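Local coordinates for DNA sulfur modification protein DndE (Escherichia coli, PDB 4LRV) that takes part in DNA phosphorothioation, the replacement of an oxygen in the DNA backbone by sulfur, probably as a DNA-binding member of the modification machinery, at residues A8-E14 and K53-L59; Q16-L20 and I102-R106; F44-P48 and L81-L85. One frame throughout, in Å; residues are numbered along the deposited sequence.

Contact 1: residues A8-E14 and K53-L59; sequences ALSRQTE and KKLDGTL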
# COMPACT_ATOMS: atom_id res chain seq x y z
N ALA A 8 0.85 25.07 5.62
CA ALA A 8 1.03 24.51 6.95
C ALA A 8 -0.31 24.42 7.70
O ALA A 8 -1.23 25.17 7.40
CB ALA A 8 2.03 25.35 7.75
N LEU A 9 -0.40 23.49 8.64
CA LEU A 9 -1.52 23.44 9.57
C LEU A 9 -1.17 24.20 10.85
O LEU A 9 -0.11 24.79 10.96
CB LEU A 9 -1.87 21.98 9.89
CG LEU A 9 -2.50 21.25 8.71
CD1 LEU A 9 -2.68 19.78 8.99
CD2 LEU A 9 -3.84 21.89 8.35
N SER A 10 -2.08 24.21 11.83
CA SER A 10 -1.74 24.82 13.10
C SER A 10 -0.98 23.82 13.95
O SER A 10 -0.95 22.62 13.64
CB SER A 10 -2.98 25.33 13.83
OG SER A 10 -3.88 24.28 14.14
N ARG A 11 -0.34 24.33 15.00
CA ARG A 11 0.36 23.48 15.94
C ARG A 11 -0.66 22.56 16.61
O ARG A 11 -0.46 21.33 16.65
CB ARG A 11 1.10 24.34 16.97
CG ARG A 11 1.77 23.56 18.09
CD ARG A 11 3.00 22.81 17.61
NE ARG A 11 3.64 22.12 18.72
CZ ARG A 11 3.71 20.80 18.87
NH1 ARG A 11 3.19 19.99 17.94
NH2 ARG A 11 4.32 20.29 19.94
N GLN A 12 -1.75 23.14 17.10
CA GLN A 12 -2.82 22.38 17.73
C GLN A 12 -3.19 21.17 16.88
O GLN A 12 -3.20 20.04 17.38
CB GLN A 12 -4.04 23.28 17.97
CG GLN A 12 -5.24 22.59 18.62
CD GLN A 12 -6.43 23.53 18.85
OE1 GLN A 12 -7.25 23.74 17.95
NE2 GLN A 12 -6.52 24.09 20.05
N THR A 13 -3.45 21.41 15.59
CA THR A 13 -3.83 20.34 14.66
C THR A 13 -2.73 19.29 14.43
O THR A 13 -3.01 18.10 14.47
CB THR A 13 -4.25 20.92 13.30
OG1 THR A 13 -5.47 21.65 13.46
CG2 THR A 13 -4.46 19.80 12.25
N GLU A 14 -1.50 19.74 14.18
CA GLU A 14 -0.39 18.83 13.92
C GLU A 14 -0.26 17.83 15.06
O GLU A 14 -0.12 16.62 14.83
CB GLU A 14 0.94 19.57 13.74
CG GLU A 14 1.34 19.77 12.28
CD GLU A 14 2.79 20.25 12.10
OE1 GLU A 14 3.45 20.57 13.13
OE2 GLU A 14 3.27 20.29 10.94
N LYS A 53 -7.03 32.12 14.39
CA LYS A 53 -6.28 30.87 14.44
C LYS A 53 -4.97 30.94 13.66
O LYS A 53 -4.96 30.98 12.43
CB LYS A 53 -7.14 29.70 13.94
CG LYS A 53 -6.59 28.33 14.32
CD LYS A 53 -6.34 28.20 15.83
CE LYS A 53 -5.37 27.06 16.16
NZ LYS A 53 -5.90 25.70 15.74
N LYS A 54 -3.85 30.96 14.37
CA LYS A 54 -2.55 31.07 13.71
C LYS A 54 -2.06 29.71 13.20
O LYS A 54 -2.07 28.74 13.95
CB LYS A 54 -1.53 31.74 14.64
CG LYS A 54 -1.44 33.28 14.48
CD LYS A 54 -2.77 34.01 14.78
CE LYS A 54 -2.89 35.30 13.97
NZ LYS A 54 -4.32 35.70 13.75
N LEU A 55 -1.66 29.65 11.93
CA LEU A 55 -1.18 28.40 11.36
C LEU A 55 0.31 28.20 11.63
O LEU A 55 1.16 28.39 10.75
CB LEU A 55 -1.53 28.27 9.86
CG LEU A 55 -3.04 28.30 9.53
CD1 LEU A 55 -3.31 28.16 8.03
CD2 LEU A 55 -3.78 27.22 10.28
N ASP A 56 0.60 27.80 12.86
CA ASP A 56 1.97 27.74 13.39
C ASP A 56 2.50 26.31 13.50
O ASP A 56 3.28 25.98 14.39
CB ASP A 56 2.05 28.46 14.75
CG ASP A 56 1.04 27.92 15.78
OD1 ASP A 56 0.11 27.16 15.41
OD2 ASP A 56 1.18 28.28 16.98
N GLY A 57 2.06 25.47 12.57
CA GLY A 57 2.60 24.12 12.48
C GLY A 57 4.07 24.14 12.15
O GLY A 57 4.60 25.12 11.61
N THR A 58 4.74 23.05 12.49
CA THR A 58 6.16 22.89 12.28
C THR A 58 6.55 22.87 10.80
O THR A 58 7.57 23.43 10.42
CB THR A 58 6.60 21.57 12.93
OG1 THR A 58 6.15 21.56 14.29
CG2 THR A 58 8.11 21.41 12.90
N LEU A 59 5.72 22.24 9.97
CA LEU A 59 6.11 21.91 8.60
C LEU A 59 5.29 22.61 7.54
O LEU A 59 4.06 22.59 7.60
CB LEU A 59 6.00 20.39 8.38
CG LEU A 59 7.26 19.55 8.59
CD1 LEU A 59 8.16 20.11 9.69
CD2 LEU A 59 6.89 18.08 8.88
O HOH W 1 -1.77 25.93 17.00

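Contact 2: residues Q16-L20 and I102-R106; sequences QLKKL and IAALR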
# COMPACT_ATOMS: atom_id res chain seq x y z
N GLN A 16 -2.52 16.77 17.18
CA GLN A 16 -3.60 15.77 17.14
C GLN A 16 -3.40 14.77 16.01
O GLN A 16 -3.73 13.60 16.15
CB GLN A 16 -4.96 16.43 17.01
CG GLN A 16 -5.36 17.31 18.17
CD GLN A 16 -6.67 18.01 17.88
OE1 GLN A 16 -6.70 19.15 17.42
NE2 GLN A 16 -7.77 17.30 18.12
N LEU A 17 -2.86 15.21 14.88
CA LEU A 17 -2.52 14.28 13.80
C LEU A 17 -1.49 13.26 14.27
O LEU A 17 -1.61 12.07 13.96
CB LEU A 17 -2.04 15.03 12.55
CG LEU A 17 -3.09 15.94 11.90
CD1 LEU A 17 -2.43 16.85 10.87
CD2 LEU A 17 -4.19 15.14 11.26
N LYS A 18 -0.50 13.73 15.02
CA LYS A 18 0.57 12.89 15.55
C LYS A 18 0.04 11.78 16.47
O LYS A 18 0.55 10.66 16.46
CB LYS A 18 1.59 13.74 16.32
CG LYS A 18 2.63 12.93 17.10
CD LYS A 18 3.30 13.71 18.21
CE LYS A 18 4.00 12.77 19.18
NZ LYS A 18 4.65 13.50 20.32
N LYS A 19 -0.97 12.11 17.28
CA LYS A 19 -1.51 11.18 18.28
C LYS A 19 -2.35 10.12 17.62
O LYS A 19 -2.31 8.97 18.02
CB LYS A 19 -2.33 11.92 19.32
CG LYS A 19 -1.50 12.80 20.22
CD LYS A 19 -2.38 13.65 21.12
CE LYS A 19 -1.59 14.80 21.69
NZ LYS A 19 -1.84 14.95 23.14
N LEU A 20 -3.12 10.52 16.61
CA LEU A 20 -3.87 9.57 15.81
C LEU A 20 -2.92 8.56 15.18
O LEU A 20 -3.18 7.37 15.18
CB LEU A 20 -4.67 10.30 14.72
CG LEU A 20 -5.45 9.39 13.77
CD1 LEU A 20 -6.54 8.65 14.53
CD2 LEU A 20 -6.02 10.18 12.59
N ILE A 102 -10.49 16.43 12.66
CA ILE A 102 -9.66 15.70 13.64
C ILE A 102 -10.07 15.90 15.11
O ILE A 102 -9.88 15.00 15.92
CB ILE A 102 -8.14 15.98 13.46
CG1 ILE A 102 -7.30 14.85 14.05
CG2 ILE A 102 -7.73 17.32 14.04
CD1 ILE A 102 -7.16 13.64 13.12
N ALA A 103 -10.62 17.06 15.46
CA ALA A 103 -11.15 17.28 16.81
C ALA A 103 -12.28 16.30 17.12
O ALA A 103 -12.50 15.92 18.27
CB ALA A 103 -11.66 18.70 16.95
N ALA A 104 -12.97 15.87 16.07
CA ALA A 104 -14.10 14.97 16.19
C ALA A 104 -13.71 13.57 16.69
O ALA A 104 -14.48 12.62 16.55
CB ALA A 104 -14.83 14.88 14.85
N LEU A 105 -12.51 13.45 17.27
CA LEU A 105 -12.01 12.16 17.75
C LEU A 105 -11.55 12.25 19.21
O LEU A 105 -10.52 11.68 19.60
CB LEU A 105 -10.87 11.65 16.86
CG LEU A 105 -11.05 11.59 15.33
CD1 LEU A 105 -9.72 11.29 14.64
CD2 LEU A 105 -12.10 10.57 14.88
N ARG A 106 -12.31 12.99 20.02
CA ARG A 106 -12.07 13.07 21.46
C ARG A 106 -13.36 12.80 22.24
O ARG A 106 -14.45 12.91 21.69
CB ARG A 106 -11.49 14.45 21.85
CG ARG A 106 -10.33 14.96 20.97
CD ARG A 106 -9.61 16.12 21.66
NE ARG A 106 -9.14 17.17 20.75
CZ ARG A 106 -9.78 18.33 20.53
NH1 ARG A 106 -9.26 19.23 19.70
NH2 ARG A 106 -10.93 18.60 21.15

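Contact 3: residues F44-P48 and L81-L85; sequences FRYSP and LYPQL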
# COMPACT_ATOMS: atom_id res chain seq x y z
N PHE A 44 -20.03 21.91 10.11
CA PHE A 44 -18.99 22.90 10.26
C PHE A 44 -18.72 23.63 8.94
O PHE A 44 -18.75 23.02 7.88
CB PHE A 44 -17.70 22.26 10.80
CG PHE A 44 -16.58 23.24 10.93
CD1 PHE A 44 -16.41 23.96 12.10
CD2 PHE A 44 -15.71 23.46 9.87
CE1 PHE A 44 -15.37 24.88 12.22
CE2 PHE A 44 -14.68 24.38 9.97
CZ PHE A 44 -14.51 25.09 11.16
N ARG A 45 -18.51 24.94 9.04
CA ARG A 45 -18.14 25.77 7.91
C ARG A 45 -17.22 26.87 8.39
O ARG A 45 -17.49 27.54 9.40
CB ARG A 45 -19.36 26.39 7.23
CG ARG A 45 -20.22 25.45 6.39
CD ARG A 45 -19.48 24.91 5.18
NE ARG A 45 -20.34 24.04 4.38
CZ ARG A 45 -20.57 22.75 4.63
NH1 ARG A 45 -20.03 22.15 5.68
NH2 ARG A 45 -21.37 22.06 3.82
N TYR A 46 -16.13 27.07 7.66
CA TYR A 46 -15.26 28.19 7.91
C TYR A 46 -15.97 29.51 7.58
O TYR A 46 -16.78 29.57 6.66
CB TYR A 46 -13.97 28.06 7.10
CG TYR A 46 -13.05 29.26 7.23
CD1 TYR A 46 -13.15 30.32 6.33
CD2 TYR A 46 -12.12 29.34 8.25
CE1 TYR A 46 -12.32 31.42 6.44
CE2 TYR A 46 -11.28 30.45 8.37
CZ TYR A 46 -11.39 31.48 7.46
OH TYR A 46 -10.57 32.59 7.56
N SER A 47 -15.63 30.55 8.32
CA SER A 47 -16.08 31.89 7.99
C SER A 47 -14.99 32.87 8.45
O SER A 47 -14.53 32.79 9.58
CB SER A 47 -17.43 32.19 8.65
OG SER A 47 -18.04 33.31 8.05
N PRO A 48 -14.60 33.81 7.57
CA PRO A 48 -13.39 34.60 7.83
C PRO A 48 -13.53 35.58 8.99
O PRO A 48 -12.54 35.92 9.64
CB PRO A 48 -13.15 35.34 6.51
CG PRO A 48 -14.52 35.48 5.92
CD PRO A 48 -15.32 34.29 6.37
N LEU A 81 -17.49 25.41 -1.74
CA LEU A 81 -17.88 25.85 -0.40
C LEU A 81 -17.46 27.28 -0.14
O LEU A 81 -18.11 27.95 0.64
CB LEU A 81 -17.30 24.95 0.69
CG LEU A 81 -17.75 23.49 0.80
CD1 LEU A 81 -16.86 22.79 1.81
CD2 LEU A 81 -19.19 23.40 1.22
N TYR A 82 -16.39 27.73 -0.81
CA TYR A 82 -15.77 29.03 -0.53
C TYR A 82 -15.49 29.91 -1.77
O TYR A 82 -14.37 30.39 -1.96
CB TYR A 82 -14.52 28.81 0.35
CG TYR A 82 -14.86 28.06 1.62
CD1 TYR A 82 -15.54 28.70 2.65
CD2 TYR A 82 -14.56 26.71 1.76
CE1 TYR A 82 -15.89 28.01 3.81
CE2 TYR A 82 -14.92 26.02 2.90
CZ TYR A 82 -15.58 26.68 3.93
OH TYR A 82 -15.94 26.02 5.07
N PRO A 83 -16.52 30.16 -2.58
CA PRO A 83 -16.34 30.82 -3.89
C PRO A 83 -15.72 32.21 -3.82
O PRO A 83 -14.96 32.61 -4.72
CB PRO A 83 -17.77 30.90 -4.46
CG PRO A 83 -18.69 30.73 -3.28
CD PRO A 83 -17.94 29.87 -2.29
N GLN A 84 -16.01 32.93 -2.74
CA GLN A 84 -15.57 34.32 -2.59
C GLN A 84 -14.22 34.50 -1.89
O GLN A 84 -13.72 35.62 -1.82
CB GLN A 84 -16.65 35.18 -1.90
CG GLN A 84 -17.90 35.44 -2.74
CD GLN A 84 -17.60 36.16 -4.05
OE1 GLN A 84 -17.87 35.64 -5.13
NE2 GLN A 84 -17.04 37.36 -3.96
N LEU A 85 -13.64 33.42 -1.39
CA LEU A 85 -12.40 33.54 -0.61
C LEU A 85 -11.15 33.63 -1.49
O LEU A 85 -11.09 33.02 -2.56
CB LEU A 85 -12.27 32.38 0.39
CG LEU A 85 -13.35 32.23 1.47
CD1 LEU A 85 -13.03 31.09 2.45
CD2 LEU A 85 -13.51 33.52 2.22

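Contact 1: residues A8-E14 and K53-L59
Segment 53-59, an irregular loop, runs past the N-terminus of helix 11-23 and supplies partners to its first turn. Ser10 is the N-cap: its p rotamer brings OG back over the helix end to accept from Thr13 N (3.2 Å). The same OG takes a hydrogen bond from Lys53 NZ (2.9 Å), whose chain bends at chi2 (p) and chi4 (m) and also reaches OE1 of the extended Gln12 (NZ to OE1 3.2 Å). Asp56, also p, leaves its backbone sideways, but its carboxylate ends close to the helix start, so that Arg11 N gives to Asp56 OD1 (2.9 Å) while a water joins that oxygen to Gln12 N. With chi1 between wells (-99°), Glu14 brings its carboxylate to two loop amides: Thr58 N to OE1 (2.9 Å) and Leu59 N to OE2 (3.3 Å). Gly57 N donates to Leu9 O (2.8 Å), and a CB on Gly57 would clash with that oxygen. Leu55 (m, t), centre of an inverse gamma turn, lays CD1 on Ala8 O (3.7 Å), whereas Leu9, whose CA-to-CB bond points away from the loop, packs on Trp94 and Ala95 of helix 87-103. Arg11 and Thr58 pack on Tyr23 of a second subunit. The arrangement is a serine N-cap extended by a loop aspartate, both accepting from first-turn amides that have no carbonyl partner within the helix.

Contact 2: residues Q16-L20 and I102-R106
Ile102 pushes its CD1 against two leucines one turn apart on helix 11-23, meeting Leu17 CD2 at 3.8 Å and Leu20 CD2 at 3.7 Å. Its chi1 (t) and chi2 (p) carry the methyl to that pair, and within the same chain Leu17 and Leu20 pack on Ala31, Ile102 on Ala35, both in helix 28-40. Leu105, past the end of helix 87-103, adds a looser apolar touch, CD1 to Leu20 CD1 at 4.1 Å. At the outer border the long side chain of Gln16 lies over Ile102 and Ala103, its amide beside the edge of the Arg106 guanidinium. The CA atoms of Gln16 and Ile102, the nearest pair, stand 7.0 Å apart. Leu20 packs on Leu61 and Leu105 on Arg6 of a third subunit. This hydrophobic seam joins the end of helix 87-103 and the residues after it to helix 11-23, which with strand 6-7 and helix 28-40 is consistent with the ribbon-helix-helix motif of the Met repressor clan.

Contact 3: residues F44-P48 and L81-L85
Polar contact between loop 44-48 and the end of helix 71-81 with its turn comes down to one hydrogen bond, Tyr46 N to Tyr82 OH (2.8 Å), though that hydroxyl is less surely placed. Arg45 NH1 gives to Phe44 O (2.7 Å) and to Ser42 O, the arginine folding back along its loop, and Tyr46 OH is held elsewhere by Asp51. Apolar contacts do the rest. Tyr82 lies with CE1 near the edge of the Tyr46 ring, 3.8 Å from Tyr46 CB; Leu85 sets CD1 at 4.0 Å from Tyr46 CD1 and CD2 at 4.3 Å from Pro48 CG. Leu81 CD1 lies over the Arg45 guanidinium, and Leu81 CD2 comes to 3.4 Å from Arg45 NE. A type I turn from Tyr82 to Leu85, closed by Leu85 N to Tyr82 O (3.2 Å), presents both side chains to loop 44-48. Such chemistry implies that side-chain fit, more than backbone pairing, joins the connection after helix 28-40 to the one leading into helix 87-103.

How the contacts relate
Contacts 1 and 2 share helix 11-23, at its start and middle, and meet where Leu9 CD1 touches Leu17 CD1 at 3.5 Å. Contact 3 shares with contact 1 the connection between helix 28-40 and strand 61-62; it lies across the chain's centre from contact 2. Of its touching residues contact 2 buries four of seven; contact 3, farthest out at about 13 Å between its centre and the chain's, two of six. Contact 1 is rich in hydrogen bonds because a loop meets a helix terminus, contact 2 mainly aliphatic, and contact 3 mixes aromatic and aliphatic packing with one hydrogen bond. Helix 87-103 backs contacts 1 and 3 and contributes its end to contact 2; each abuts another subunit.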